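Local coordinates for outer membrane protein Omp121 (Bacteroides thetaiotaomicron, PDB 5FQ8) that probably imports nutrients across the outer membrane as the TonB-dependent, SusC-like barrel of a SusCD complex that pairs it with a surface lipoprotein, at residues 826-831 with 898-903; 902-908 with 949-953; 449-454 with 486-490; 109-114 with 126-130. All blocks are in the same frame, centred on the assembly; numbering follows the deposited sequence.

Overall arrangement
Along the chain the order is contact 4, contact 3, contact 1, contact 2. Contact 4 (109-114 with 126-130) is a hairpin of the plug domain; the other three belong to the large curled sheet that forms the barrel wall or to a loop against it. Contacts 1 and 2 share Lys-902 and Ser-903 of strand 899-915, have centres about 11 Å apart and touch through Met-829. Contact 3, on strands 446-469 and 472-495, has its centre about 35 Å from that of contact 1, on the opposite side of the chain's centre. Contacts 3 and 4, about 14 Å between centres, mark a place where wall and plug meet: Arg-454 packs on Asn-110 and Ser-112.

Contact 1. Residues 826-831 with 898-903; sequences GGVMYS and FLVDKS
Strands 828-831 and 899-901 of the TonB-dependent receptor barrel sheet pair antiparallel, axes 4.3 Å apart at closest and 130° between directions, a strong twist. At Gly-826 (phi/psi 108/154) and Gly-827 (97/-178) a CB would strike the preceding carbonyl. Gly-826 N donates to Ser-903 OG at a very short 2.4 Å; Asp-901 OD1 accepts from Ser-903 N (2.9 Å, an Asx turn) and Ser-903 OG (2.8 Å), so the small hydroxyl both gives and accepts. Lys-902 N donates to Gly-827 O at 3.1 Å. Branched Val-828 (p), a non-hydrogen-bonded pair with Asp-901, packs CG2 3.4 Å from Leu-899 CB. Met-829 and Val-900 form the hydrogen-bonded pair: Met-829 N to Val-900 O 2.9 Å, Val-900 N to Met-829 O 2.8 Å. Tyr-830 (t) pairs with Leu-899, also non-hydrogen-bonded; long enough to hydrogen-bond its OH to Asp-835, it sets CE1 4.0 Å from Phe-898 CB. Ser-831, N-cap of helix 832-839, caps Lys-834 N. Ser-831 N donates to Phe-898 O at 3.0 Å.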
# COMPACT_ATOMS: atom_id res chain seq x y z
N GLY B 826 -13.94 -43.28 5.29
CA GLY B 826 -14.80 -42.65 6.25
C GLY B 826 -14.59 -41.15 6.34
O GLY B 826 -13.52 -40.61 6.04
N GLY B 827 -15.65 -40.46 6.75
CA GLY B 827 -15.62 -39.03 6.90
C GLY B 827 -16.20 -38.32 5.70
O GLY B 827 -16.66 -38.92 4.73
N VAL B 828 -16.15 -36.99 5.76
CA VAL B 828 -16.84 -36.15 4.80
C VAL B 828 -16.11 -34.83 4.68
O VAL B 828 -15.40 -34.41 5.59
CB VAL B 828 -18.32 -35.98 5.21
CG1 VAL B 828 -18.44 -35.04 6.37
CG2 VAL B 828 -19.16 -35.53 4.06
N MET B 829 -16.28 -34.18 3.54
CA MET B 829 -15.63 -32.90 3.28
C MET B 829 -16.52 -32.08 2.36
O MET B 829 -17.21 -32.63 1.51
CB MET B 829 -14.25 -33.12 2.66
CG MET B 829 -14.30 -33.75 1.28
SD MET B 829 -12.71 -34.10 0.54
CE MET B 829 -11.86 -32.58 0.81
N TYR B 830 -16.50 -30.76 2.53
CA TYR B 830 -17.25 -29.91 1.62
C TYR B 830 -16.57 -29.85 0.27
O TYR B 830 -15.35 -29.66 0.19
CB TYR B 830 -17.40 -28.48 2.15
CG TYR B 830 -18.01 -27.58 1.09
CD1 TYR B 830 -19.38 -27.54 0.90
CD2 TYR B 830 -17.21 -26.80 0.25
CE1 TYR B 830 -19.94 -26.76 -0.08
CE2 TYR B 830 -17.77 -26.01 -0.73
CZ TYR B 830 -19.14 -25.99 -0.88
OH TYR B 830 -19.73 -25.23 -1.85
N SER B 831 -17.34 -29.96 -0.80
CA SER B 831 -16.75 -29.94 -2.14
C SER B 831 -17.44 -28.92 -3.03
O SER B 831 -18.54 -29.17 -3.51
CB SER B 831 -16.83 -31.32 -2.77
OG SER B 831 -16.74 -31.17 -4.16
N PHE B 898 -23.64 -31.44 -0.75
CA PHE B 898 -22.31 -31.06 -1.16
C PHE B 898 -21.27 -31.36 -0.12
O PHE B 898 -20.10 -31.03 -0.32
CB PHE B 898 -22.30 -29.58 -1.53
CG PHE B 898 -23.29 -29.24 -2.59
CD1 PHE B 898 -23.20 -29.79 -3.85
CD2 PHE B 898 -24.33 -28.38 -2.33
CE1 PHE B 898 -24.10 -29.50 -4.82
CE2 PHE B 898 -25.23 -28.07 -3.30
CZ PHE B 898 -25.13 -28.62 -4.55
N LEU B 899 -21.64 -31.99 0.98
CA LEU B 899 -20.69 -32.74 1.77
C LEU B 899 -20.46 -34.09 1.09
O LEU B 899 -21.42 -34.83 0.84
CB LEU B 899 -21.19 -32.92 3.19
CG LEU B 899 -21.20 -31.62 3.97
CD1 LEU B 899 -21.93 -31.79 5.25
CD2 LEU B 899 -19.79 -31.20 4.23
N VAL B 900 -19.20 -34.39 0.78
CA VAL B 900 -18.82 -35.51 -0.05
C VAL B 900 -17.96 -36.48 0.74
O VAL B 900 -17.16 -36.07 1.58
CB VAL B 900 -18.09 -35.01 -1.31
CG1 VAL B 900 -17.38 -36.12 -2.01
CG2 VAL B 900 -19.09 -34.35 -2.21
N ASP B 901 -18.13 -37.78 0.46
CA ASP B 901 -17.39 -38.82 1.16
C ASP B 901 -15.89 -38.69 0.92
O ASP B 901 -15.44 -38.58 -0.22
CB ASP B 901 -17.90 -40.19 0.70
CG ASP B 901 -17.49 -41.32 1.61
OD1 ASP B 901 -16.38 -41.29 2.18
OD2 ASP B 901 -18.29 -42.27 1.75
N LYS B 902 -15.13 -38.75 2.00
CA LYS B 902 -13.68 -38.57 2.01
C LYS B 902 -12.93 -39.82 1.59
O LYS B 902 -11.73 -39.75 1.34
CB LYS B 902 -13.25 -38.16 3.42
CG LYS B 902 -12.43 -36.90 3.55
CD LYS B 902 -12.21 -36.57 5.02
CE LYS B 902 -10.90 -35.82 5.27
NZ LYS B 902 -10.68 -34.72 4.29
N SER B 903 -13.62 -40.95 1.47
CA SER B 903 -12.98 -42.24 1.35
C SER B 903 -12.35 -42.42 -0.01
O SER B 903 -12.88 -41.95 -1.02
CB SER B 903 -14.00 -43.35 1.62
OG SER B 903 -14.50 -43.27 2.94

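Contact 2. Residues 902-908 with 949-953; sequences KSYVKLR and IDPEM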
# COMPACT_ATOMS: atom_id res chain seq x y z
N LYS B 902 -15.13 -38.75 2.00
CA LYS B 902 -13.68 -38.57 2.01
C LYS B 902 -12.93 -39.82 1.59
O LYS B 902 -11.73 -39.75 1.34
CB LYS B 902 -13.25 -38.16 3.42
CG LYS B 902 -12.43 -36.90 3.55
CD LYS B 902 -12.21 -36.57 5.02
CE LYS B 902 -10.90 -35.82 5.27
NZ LYS B 902 -10.68 -34.72 4.29
N SER B 903 -13.62 -40.95 1.47
CA SER B 903 -12.98 -42.24 1.35
C SER B 903 -12.35 -42.42 -0.01
O SER B 903 -12.88 -41.95 -1.02
CB SER B 903 -14.00 -43.35 1.62
OG SER B 903 -14.50 -43.27 2.94
N TYR B 904 -11.21 -43.11 -0.04
CA TYR B 904 -10.57 -43.46 -1.31
C TYR B 904 -9.58 -44.60 -1.11
O TYR B 904 -9.08 -44.84 -0.01
CB TYR B 904 -9.88 -42.24 -1.96
CG TYR B 904 -8.71 -41.62 -1.20
CD1 TYR B 904 -7.44 -42.19 -1.24
CD2 TYR B 904 -8.87 -40.43 -0.49
CE1 TYR B 904 -6.39 -41.62 -0.57
CE2 TYR B 904 -7.82 -39.86 0.18
CZ TYR B 904 -6.57 -40.45 0.13
OH TYR B 904 -5.52 -39.87 0.80
N VAL B 905 -9.34 -45.32 -2.20
CA VAL B 905 -8.19 -46.21 -2.34
C VAL B 905 -7.31 -45.61 -3.42
O VAL B 905 -7.81 -45.21 -4.47
CB VAL B 905 -8.58 -47.66 -2.72
CG1 VAL B 905 -7.33 -48.48 -2.84
CG2 VAL B 905 -9.50 -48.29 -1.70
N LYS B 906 -6.01 -45.54 -3.16
CA LYS B 906 -5.12 -44.88 -4.09
C LYS B 906 -3.89 -45.74 -4.39
O LYS B 906 -3.23 -46.23 -3.48
CB LYS B 906 -4.68 -43.53 -3.53
CG LYS B 906 -4.56 -42.48 -4.59
CD LYS B 906 -4.16 -41.16 -4.00
CE LYS B 906 -5.34 -40.29 -3.74
NZ LYS B 906 -4.87 -39.04 -3.12
N LEU B 907 -3.60 -45.90 -5.68
CA LEU B 907 -2.28 -46.32 -6.10
C LEU B 907 -1.31 -45.17 -5.83
O LEU B 907 -1.06 -44.33 -6.70
CB LEU B 907 -2.28 -46.72 -7.57
CG LEU B 907 -0.95 -47.29 -8.09
CD1 LEU B 907 -0.39 -48.31 -7.12
CD2 LEU B 907 -1.12 -47.91 -9.45
N ARG B 908 -0.77 -45.13 -4.61
CA ARG B 908 0.03 -44.00 -4.17
C ARG B 908 1.29 -43.84 -5.02
O ARG B 908 1.52 -42.79 -5.60
CB ARG B 908 0.39 -44.20 -2.70
CG ARG B 908 0.98 -43.00 -2.02
CD ARG B 908 -0.08 -42.22 -1.28
NE ARG B 908 -0.53 -41.11 -2.09
CZ ARG B 908 -1.48 -40.26 -1.74
NH1 ARG B 908 -2.08 -40.38 -0.58
NH2 ARG B 908 -1.81 -39.30 -2.57
N ILE B 949 -14.20 -35.51 -7.12
CA ILE B 949 -12.88 -35.05 -6.72
C ILE B 949 -11.99 -36.18 -6.24
O ILE B 949 -12.46 -37.22 -5.78
CB ILE B 949 -12.98 -34.02 -5.59
CG1 ILE B 949 -13.66 -34.65 -4.38
CG2 ILE B 949 -13.72 -32.82 -6.03
CD1 ILE B 949 -13.44 -33.88 -3.12
N ASP B 950 -10.69 -35.95 -6.34
CA ASP B 950 -9.73 -36.70 -5.55
C ASP B 950 -9.79 -36.07 -4.18
O ASP B 950 -9.38 -34.92 -4.02
CB ASP B 950 -8.33 -36.65 -6.16
CG ASP B 950 -7.24 -37.08 -5.20
OD1 ASP B 950 -7.51 -37.51 -4.07
OD2 ASP B 950 -6.07 -36.98 -5.58
N PRO B 951 -10.29 -36.76 -3.18
CA PRO B 951 -10.45 -36.17 -1.85
C PRO B 951 -9.20 -35.57 -1.22
O PRO B 951 -9.31 -35.01 -0.13
CB PRO B 951 -10.94 -37.35 -1.03
CG PRO B 951 -11.67 -38.17 -1.97
CD PRO B 951 -10.98 -38.05 -3.27
N GLU B 952 -8.04 -35.69 -1.85
CA GLU B 952 -6.83 -35.14 -1.26
C GLU B 952 -6.66 -33.69 -1.72
O GLU B 952 -5.79 -33.35 -2.52
CB GLU B 952 -5.62 -35.98 -1.63
CG GLU B 952 -4.46 -35.81 -0.68
CD GLU B 952 -3.25 -36.62 -1.05
OE1 GLU B 952 -3.40 -37.60 -1.80
OE2 GLU B 952 -2.16 -36.27 -0.58
N MET B 953 -7.52 -32.83 -1.18
CA MET B 953 -7.73 -31.49 -1.70
C MET B 953 -8.14 -30.54 -0.59
O MET B 953 -9.02 -30.88 0.21
CB MET B 953 -8.83 -31.47 -2.75
CG MET B 953 -8.40 -31.39 -4.16
SD MET B 953 -9.90 -31.35 -5.11
CE MET B 953 -9.24 -31.30 -6.75
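Four charged side chains meet in a salt-bridge network between strand 899-915 and the loop that follows strand 928-941. Its centre is Glu-952 OE1, which lies 2.4 Å from Lys-906 NZ and 2.5 Å from Arg-908 NH2, the latter a very short hydrogen bond approaching the edge of the guanidinium. Lys-906 NZ also reaches Asp-950 OD1 at 3.2 Å. Long, flexible cationic side chains suit this span, since they carry charge from the strand to the loop's carboxylates; with Lys-906 NZ and Arg-908 NH2 3.1 Å apart, the acids also offset the repulsion between two like charges. Arg-908 NH1 bridges onward to Asp-822 on the adjoining strand, and Glu-952 OE2 accepts from Ser-75 N of the plug domain. Within the loop, Asp-950 OD1 takes the backbone N of Glu-952 at 2.9 Å, an Asx turn fixing the bend that presents both acids. Pro-951, rigid and apolar, packs outward from this cluster: its CB lies 3.8 Å from Tyr-904 CD2, on the apolar surface of that ring, and 3.5 Å from Lys-902 O. The setting is the inside of a TonB-dependent receptor, where a buried charge network joins the barrel to its plug.

Contact 3. Residues 449-454 with 486-490; sequences EQITRR and KVSYQ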
# COMPACT_ATOMS: atom_id res chain seq x y z
N GLU B 449 1.94 -6.27 -2.40
CA GLU B 449 3.24 -6.87 -2.17
C GLU B 449 3.40 -7.01 -0.67
O GLU B 449 2.99 -6.13 0.08
CB GLU B 449 4.36 -6.03 -2.77
CG GLU B 449 5.74 -6.49 -2.37
CD GLU B 449 6.83 -5.66 -2.96
OE1 GLU B 449 6.83 -5.49 -4.19
OE2 GLU B 449 7.67 -5.16 -2.21
N GLN B 450 3.97 -8.12 -0.24
CA GLN B 450 4.21 -8.34 1.17
C GLN B 450 5.58 -8.97 1.33
O GLN B 450 5.99 -9.79 0.52
CB GLN B 450 3.13 -9.23 1.77
CG GLN B 450 3.29 -9.43 3.25
CD GLN B 450 2.38 -10.51 3.77
OE1 GLN B 450 1.39 -10.85 3.14
NE2 GLN B 450 2.73 -11.07 4.92
N ILE B 451 6.30 -8.57 2.37
CA ILE B 451 7.61 -9.12 2.65
C ILE B 451 7.55 -9.66 4.06
O ILE B 451 7.34 -8.90 5.01
CB ILE B 451 8.73 -8.08 2.50
CG1 ILE B 451 9.00 -7.79 1.04
CG2 ILE B 451 10.01 -8.56 3.13
CD1 ILE B 451 10.19 -7.00 0.85
N THR B 452 7.68 -10.96 4.21
CA THR B 452 7.65 -11.57 5.52
C THR B 452 9.06 -11.85 5.96
O THR B 452 9.94 -12.11 5.14
CB THR B 452 6.83 -12.86 5.53
OG1 THR B 452 5.71 -12.74 4.65
CG2 THR B 452 6.33 -13.12 6.92
N ARG B 453 9.29 -11.76 7.26
CA ARG B 453 10.59 -12.06 7.85
C ARG B 453 10.34 -12.93 9.06
O ARG B 453 9.69 -12.50 10.01
CB ARG B 453 11.33 -10.79 8.25
CG ARG B 453 11.86 -9.97 7.11
CD ARG B 453 12.66 -8.81 7.65
NE ARG B 453 13.80 -9.20 8.47
CZ ARG B 453 14.23 -8.50 9.51
NH1 ARG B 453 13.58 -7.40 9.86
NH2 ARG B 453 15.28 -8.90 10.21
N ARG B 454 10.83 -14.16 9.01
CA ARG B 454 10.71 -15.13 10.08
C ARG B 454 12.07 -15.42 10.68
O ARG B 454 13.07 -15.41 9.97
CB ARG B 454 10.13 -16.44 9.56
CG ARG B 454 8.65 -16.49 9.57
CD ARG B 454 8.14 -17.76 8.97
NE ARG B 454 6.76 -17.58 8.57
CZ ARG B 454 5.74 -17.49 9.42
NH1 ARG B 454 5.95 -17.59 10.72
NH2 ARG B 454 4.52 -17.32 8.95
N LYS B 486 10.24 -15.39 16.03
CA LYS B 486 9.83 -14.05 15.65
C LYS B 486 9.35 -14.07 14.21
O LYS B 486 9.98 -14.68 13.35
CB LYS B 486 10.98 -13.04 15.81
CG LYS B 486 10.66 -11.61 15.42
CD LYS B 486 11.89 -10.74 15.56
CE LYS B 486 11.59 -9.29 15.26
NZ LYS B 486 12.80 -8.43 15.22
N VAL B 487 8.25 -13.40 13.95
CA VAL B 487 7.78 -13.21 12.59
C VAL B 487 7.36 -11.76 12.48
O VAL B 487 6.88 -11.17 13.45
CB VAL B 487 6.63 -14.18 12.24
CG1 VAL B 487 5.58 -14.15 13.29
CG2 VAL B 487 6.04 -13.86 10.91
N SER B 488 7.60 -11.17 11.32
CA SER B 488 7.09 -9.84 11.02
C SER B 488 6.86 -9.76 9.53
O SER B 488 7.39 -10.56 8.77
CB SER B 488 8.03 -8.74 11.52
OG SER B 488 9.08 -8.45 10.61
N TYR B 489 6.04 -8.82 9.11
CA TYR B 489 5.88 -8.59 7.68
C TYR B 489 5.51 -7.14 7.46
O TYR B 489 5.24 -6.39 8.39
CB TYR B 489 4.86 -9.53 7.03
CG TYR B 489 3.42 -9.33 7.46
CD1 TYR B 489 2.66 -8.29 6.96
CD2 TYR B 489 2.82 -10.21 8.34
CE1 TYR B 489 1.37 -8.12 7.34
CE2 TYR B 489 1.52 -10.04 8.72
CZ TYR B 489 0.80 -9.00 8.22
OH TYR B 489 -0.50 -8.83 8.60
N GLN B 490 5.50 -6.76 6.19
CA GLN B 490 5.11 -5.42 5.76
C GLN B 490 4.27 -5.55 4.51
O GLN B 490 4.76 -6.03 3.48
CB GLN B 490 6.33 -4.54 5.50
CG GLN B 490 5.96 -3.12 5.21
CD GLN B 490 7.07 -2.35 4.59
OE1 GLN B 490 8.05 -2.93 4.17
NE2 GLN B 490 6.94 -1.05 4.55
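Strands 446-469 and 472-495 form a β-hairpin of the barrel wall, and residues 449-454 and 486-490 are part of its antiparallel pairing, with 167° between strand directions. Two hydrogen-bonded pairs satisfy the backbone N and O of Ile-451, Arg-453, Ser-488 and Gln-490. Ile-451 N donates to Gln-490 O at 3.2 Å and Gln-490 N returns to Ile-451 O at 3.1 Å; Arg-453 N gives to Ser-488 O at 2.7 Å, with Ser-488 N to Arg-453 O at 2.8 Å. Between and beyond them, Thr-452 with Tyr-489 and Arg-454 with Val-487 are non-hydrogen-bonded pairs. The backbones of Gln-450, Thr-452 and Arg-454 are instead bonded to strand 398-417, through Ser-413, Gly-411 and Thr-409, as expected of a strand with neighbours along both edges. CA-H···O contacts supplement the pairing, among them Tyr-489 CA to Ile-451 O at 3.1 Å.

The face bearing Ile-451, Arg-453, Ser-488 and Gln-490 looks onto a second copy of this protein. Arg-453, long enough to cross that interface, forms a salt bridge with Glu-380 of the second subunit, while Ile-451, branched and apolar, packs on Ile-451 of that subunit. On the face of Thr-452 and Tyr-489, branched Thr-452 sets CG2 4.1 Å from Val-487 CG2. The Tyr-489 ring offers a broad surface to Gln-450, whose NE2 lies over one face, 3.2 Å from Tyr-489 CG.

Contact 4. Residues 109-114 with 126-130; sequences LNNSTV and FGNGA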
# COMPACT_ATOMS: atom_id res chain seq x y z
N LEU B 109 13.25 -27.37 13.24
CA LEU B 109 13.18 -26.78 11.91
C LEU B 109 11.92 -25.95 11.78
O LEU B 109 10.86 -26.33 12.28
CB LEU B 109 13.19 -27.87 10.86
CG LEU B 109 13.19 -27.43 9.40
CD1 LEU B 109 14.56 -26.94 9.08
CD2 LEU B 109 12.79 -28.57 8.49
N ASN B 110 12.02 -24.81 11.11
CA ASN B 110 10.83 -24.00 10.91
C ASN B 110 9.92 -24.70 9.91
O ASN B 110 10.36 -25.11 8.83
CB ASN B 110 11.19 -22.60 10.42
CG ASN B 110 9.97 -21.78 10.07
OD1 ASN B 110 9.65 -21.60 8.91
ND2 ASN B 110 9.27 -21.30 11.09
N ASN B 111 8.65 -24.85 10.27
CA ASN B 111 7.67 -25.51 9.44
C ASN B 111 6.47 -24.62 9.25
O ASN B 111 5.32 -25.02 9.43
CB ASN B 111 7.28 -26.86 10.04
CG ASN B 111 6.41 -27.66 9.11
OD1 ASN B 111 6.52 -27.57 7.90
ND2 ASN B 111 5.51 -28.45 9.69
N SER B 112 6.72 -23.37 8.89
CA SER B 112 5.65 -22.41 8.73
C SER B 112 5.05 -22.54 7.35
O SER B 112 5.75 -22.83 6.38
CB SER B 112 6.17 -21.00 8.95
OG SER B 112 6.64 -20.86 10.27
N THR B 113 3.75 -22.33 7.25
CA THR B 113 3.05 -22.52 6.00
C THR B 113 2.62 -21.17 5.47
O THR B 113 2.26 -20.27 6.24
CB THR B 113 1.85 -23.45 6.19
OG1 THR B 113 1.18 -23.65 4.94
CG2 THR B 113 0.89 -22.88 7.19
N VAL B 114 2.67 -21.02 4.16
CA VAL B 114 2.32 -19.79 3.49
C VAL B 114 1.18 -20.12 2.55
O VAL B 114 1.40 -20.68 1.47
CB VAL B 114 3.51 -19.19 2.75
CG1 VAL B 114 3.07 -18.07 1.85
CG2 VAL B 114 4.54 -18.68 3.73
N PHE B 126 1.59 -21.85 -0.90
CA PHE B 126 2.93 -21.58 -1.38
C PHE B 126 4.00 -22.45 -0.73
O PHE B 126 5.18 -22.31 -1.06
CB PHE B 126 3.28 -20.09 -1.17
CG PHE B 126 2.77 -19.18 -2.25
CD1 PHE B 126 2.66 -19.61 -3.54
CD2 PHE B 126 2.38 -17.89 -1.95
CE1 PHE B 126 2.19 -18.76 -4.54
CE2 PHE B 126 1.92 -17.04 -2.92
CZ PHE B 126 1.83 -17.47 -4.23
N GLY B 127 3.63 -23.32 0.20
CA GLY B 127 4.56 -24.30 0.73
C GLY B 127 4.65 -24.24 2.24
O GLY B 127 4.19 -23.31 2.88
N ASN B 128 5.23 -25.29 2.80
CA ASN B 128 5.51 -25.31 4.23
C ASN B 128 6.98 -25.61 4.48
O ASN B 128 7.73 -26.03 3.60
CB ASN B 128 4.60 -26.30 5.00
CG ASN B 128 4.94 -27.75 4.77
OD1 ASN B 128 4.61 -28.31 3.74
ND2 ASN B 128 5.55 -28.37 5.76
N GLY B 129 7.40 -25.29 5.69
CA GLY B 129 8.81 -25.13 5.96
C GLY B 129 9.61 -26.40 5.77
O GLY B 129 10.81 -26.35 5.49
N ALA B 130 8.96 -27.54 5.92
CA ALA B 130 9.67 -28.78 5.73
C ALA B 130 9.90 -29.07 4.26
O ALA B 130 10.87 -29.75 3.93
CB ALA B 130 8.93 -29.92 6.40
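Phe-126 opens the second segment by donating its backbone N to Val-114 O at 2.6 Å, while its CB packs 3.6 Å from Val-114 CG1. The aromatic ring leads away from the partner segment and stacks on Tyr-379 of barrel strand 376-394, so a large flat side chain serves to rest this part of the chain against the wall. Gly-127 follows with phi/psi 126/165, a conformation in which a side chain would collide with the carbonyl of the residue before; its O accepts from Val-114 N at 3.0 Å and lies 3.4 Å from Thr-113 CA. These bonds tie together a short, weakly bonded β-hairpin, strands 113-115 and 125-128, within the plug domain that occupies the barrel lumen of TonB-dependent receptors. Asn-128 then uses its amide on both sides: ND2 donates to Asn-111 OD1 at a very short 2.5 Å, and OD1 accepts from Asn-84 N. At Gly-129 the two segments come so close, 3.7 Å between its CA and Asn-111 CA, that a CB would clash with Asn-110 O and Asn-111 CA; Gly-129 CA instead makes a CA-H···O contact of 3.3 Å with Asn-110 O. Ala-130, small enough to fit beside Asn-111, brings its CB 3.7 Å from Asn-111 OD1 and gives that same oxygen a second hydrogen bond, from Ala-130 N at 3.1 Å.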